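Uncharacterized protein (Bacteroides vulgatus, PDB 4FMR) is of unknown function but probably binds DNA through an HU/IHF-like domain, which is followed by a domain with an immunoglobulin-like fold. Local coordinates at residues V170-A175 with L198-P203. Residues are numbered along the deposited sequence; the frame is centred on the assembly and turned at random.
Sequences VGVTLA and LIILLP
With CG anti to its own carbonyl carbon (chi1 -59°), Leu174 sends its isobutyl group across the gap between two sheets, and Leu202, turned the same way about its first torsion (chi1 -69°), reaches back to meet it. The two side chains cross at about a right angle, and one methyl of each makes the touch, Leu174 CD1 lying 4.1 Å from Leu202 CD2. Leu202 follows the last residue of strand 197-201 and its side chain does not set out toward 170-175; the length of leucine lets its branched end close the distance. Two residues back along each chain the gamma methyls are enough: Val172 CG2 meets Ile200 CG2 at 4.3 Å. Such branching suits extended chain, and the alternation of strand residues turns Val172 and Leu174 inward while Thr173, partly exposed, points away. The CA atoms of Val172 and Ile200 stand 8.7 Å apart, a spacing filled by side chains from both strands, as between the facing sheets of an immunoglobulin-like sandwich. Phe154 packs on Ile200 and Leu202, while Tyr211 and Leu213 pack on Leu174. Strand 171-176 runs between strands 209-217 and 182-184 in one sheet, facing strand 197-201, which lies between strands 153-159 and 190-193 in the other.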
ATOM      1  N   VAL B 170      33.757  -7.204  -0.181  1.00 51.90           N
ATOM      2  CA  VAL B 170      33.173  -6.105  -0.960  1.00 50.51           C
ATOM      3  C   VAL B 170      31.975  -6.645  -1.783  1.00 51.80           C
ATOM      4  O   VAL B 170      32.053  -7.721  -2.360  1.00 51.26           O
ATOM      5  CB  VAL B 170      34.296  -5.464  -1.834  1.00 55.55           C
ATOM      6  CG1 VAL B 170      33.767  -4.703  -3.038  1.00 54.79           C
ATOM      7  CG2 VAL B 170      35.225  -4.591  -0.994  1.00 56.36           C
ATOM      8  N   GLY B 171      30.861  -5.916  -1.750  1.00 46.95           N
ATOM      9  CA  GLY B 171      29.637  -6.307  -2.430  1.00 44.52           C
ATOM     10  C   GLY B 171      28.362  -6.043  -1.654  1.00 46.72           C
ATOM     11  O   GLY B 171      28.363  -5.360  -0.622  1.00 46.65           O
ATOM     12  N   VAL B 172      27.251  -6.566  -2.185  1.00 41.72           N
ATOM     13  CA  VAL B 172      25.930  -6.410  -1.594  1.00 39.17           C
ATOM     14  C   VAL B 172      25.500  -7.755  -1.015  1.00 42.29           C
ATOM     15  O   VAL B 172      25.634  -8.783  -1.677  1.00 41.76           O
ATOM     16  CB  VAL B 172      24.875  -5.833  -2.578  1.00 40.38           C
ATOM     17  CG1 VAL B 172      23.606  -5.424  -1.828  1.00 38.64           C
ATOM     18  CG2 VAL B 172      25.442  -4.642  -3.349  1.00 40.09           C
ATOM     19  N   THR B 173      25.023  -7.727   0.248  1.00 37.72           N
ATOM     20  CA  THR B 173      24.518  -8.871   0.998  1.00 36.19           C
ATOM     21  C   THR B 173      23.119  -8.598   1.540  1.00 38.28           C
ATOM     22  O   THR B 173      22.731  -7.446   1.780  1.00 36.03           O
ATOM     23  CB  THR B 173      25.455  -9.248   2.173  1.00 40.73           C
ATOM     24  OG1 THR B 173      25.611  -8.122   3.025  1.00 43.72           O
ATOM     25  CG2 THR B 173      26.823  -9.776   1.727  1.00 38.03           C
ATOM     26  N   LEU B 174      22.379  -9.680   1.755  1.00 35.92           N
ATOM     27  CA  LEU B 174      21.053  -9.691   2.374  1.00 35.52           C
ATOM     28  C   LEU B 174      21.070 -10.663   3.512  1.00 37.48           C
ATOM     29  O   LEU B 174      21.399 -11.829   3.303  1.00 36.92           O
ATOM     30  CB  LEU B 174      19.962 -10.073   1.374  1.00 35.42           C
ATOM     31  CG  LEU B 174      19.838  -9.170   0.155  1.00 40.68           C
ATOM     32  CD1 LEU B 174      19.367  -9.973  -1.023  1.00 41.05           C
ATOM     33  CD2 LEU B 174      18.929  -7.995   0.439  1.00 41.33           C
ATOM     34  N   ALA B 175      20.773 -10.190   4.716  1.00 33.66           N
ATOM     35  CA  ALA B 175      20.735 -11.053   5.889  1.00 33.21           C
ATOM     36  C   ALA B 175      19.289 -11.209   6.322  1.00 34.94           C
ATOM     37  O   ALA B 175      18.617 -10.213   6.594  1.00 32.37           O
ATOM     38  CB  ALA B 175      21.603 -10.484   7.015  1.00 33.99           C
ATOM     39  N   LEU B 198      22.819   2.689  -6.942  1.00 38.58           N
ATOM     40  CA  LEU B 198      23.098   1.305  -7.315  1.00 37.19           C
ATOM     41  C   LEU B 198      21.857   0.654  -7.868  1.00 39.35           C
ATOM     42  O   LEU B 198      20.799   0.744  -7.241  1.00 38.30           O
ATOM     43  CB  LEU B 198      23.616   0.430  -6.145  1.00 36.24           C
ATOM     44  CG  LEU B 198      24.883   0.797  -5.412  1.00 41.31           C
ATOM     45  CD1 LEU B 198      25.111  -0.180  -4.246  1.00 40.07           C
ATOM     46  CD2 LEU B 198      26.086   0.842  -6.348  1.00 43.33           C
ATOM     47  N   ILE B 199      21.995  -0.065  -8.986  1.00 34.80           N
ATOM     48  CA  ILE B 199      20.930  -0.893  -9.533  1.00 33.05           C
ATOM     49  C   ILE B 199      21.396  -2.335  -9.395  1.00 36.29           C
ATOM     50  O   ILE B 199      22.483  -2.702  -9.865  1.00 37.38           O
ATOM     51  CB  ILE B 199      20.455  -0.544 -10.970  1.00 36.49           C
ATOM     52  CG1 ILE B 199      20.000   0.942 -11.032  1.00 37.16           C
ATOM     53  CG2 ILE B 199      19.292  -1.501 -11.380  1.00 35.12           C
ATOM     54  CD1 ILE B 199      19.614   1.478 -12.400  1.00 42.93           C
ATOM     55  N   ILE B 200      20.604  -3.140  -8.701  1.00 32.50           N
ATOM     56  CA  ILE B 200      20.960  -4.540  -8.503  1.00 33.64           C
ATOM     57  C   ILE B 200      19.850  -5.418  -9.032  1.00 36.86           C
ATOM     58  O   ILE B 200      18.726  -4.963  -9.177  1.00 35.87           O
ATOM     59  CB  ILE B 200      21.296  -4.884  -6.989  1.00 36.83           C
ATOM     60  CG1 ILE B 200      20.076  -4.674  -6.057  1.00 36.99           C
ATOM     61  CG2 ILE B 200      22.535  -4.108  -6.502  1.00 37.75           C
ATOM     62  CD1 ILE B 200      20.155  -5.247  -4.635  1.00 47.34           C
ATOM     63  N   LEU B 201      20.182  -6.677  -9.332  1.00 34.58           N
ATOM     64  CA  LEU B 201      19.226  -7.734  -9.668  1.00 32.65           C
ATOM     65  C   LEU B 201      19.130  -8.622  -8.459  1.00 36.33           C
ATOM     66  O   LEU B 201      20.146  -9.131  -8.024  1.00 36.40           O
ATOM     67  CB  LEU B 201      19.610  -8.546 -10.931  1.00 32.05           C
ATOM     68  CG  LEU B 201      18.563  -9.639 -11.337  1.00 33.96           C
ATOM     69  CD1 LEU B 201      17.202  -9.034 -11.648  1.00 31.24           C
ATOM     70  CD2 LEU B 201      19.015 -10.407 -12.560  1.00 33.53           C
ATOM     71  N   LEU B 202      17.958  -8.758  -7.867  1.00 35.34           N
ATOM     72  CA  LEU B 202      17.806  -9.599  -6.676  1.00 35.81           C
ATOM     73  C   LEU B 202      17.688 -11.076  -7.048  1.00 39.69           C
ATOM     74  O   LEU B 202      16.950 -11.375  -7.974  1.00 39.43           O
ATOM     75  CB  LEU B 202      16.559  -9.172  -5.859  1.00 35.05           C
ATOM     76  CG  LEU B 202      16.608  -7.815  -5.157  1.00 38.86           C
ATOM     77  CD1 LEU B 202      15.223  -7.392  -4.698  1.00 37.50           C
ATOM     78  CD2 LEU B 202      17.584  -7.832  -3.990  1.00 41.69           C
ATOM     79  N   PRO B 203      18.354 -12.027  -6.349  1.00 38.06           N
ATOM     80  CA  PRO B 203      18.130 -13.465  -6.671  1.00 38.44           C
ATOM     81  C   PRO B 203      16.650 -13.870  -6.508  1.00 42.03           C
ATOM     82  O   PRO B 203      15.932 -13.324  -5.658  1.00 40.40           O
ATOM     83  CB  PRO B 203      19.016 -14.220  -5.660  1.00 40.41           C
ATOM     84  CG  PRO B 203      19.927 -13.187  -5.077  1.00 44.77           C
ATOM     85  CD  PRO B 203      19.257 -11.859  -5.190  1.00 39.81           C
TER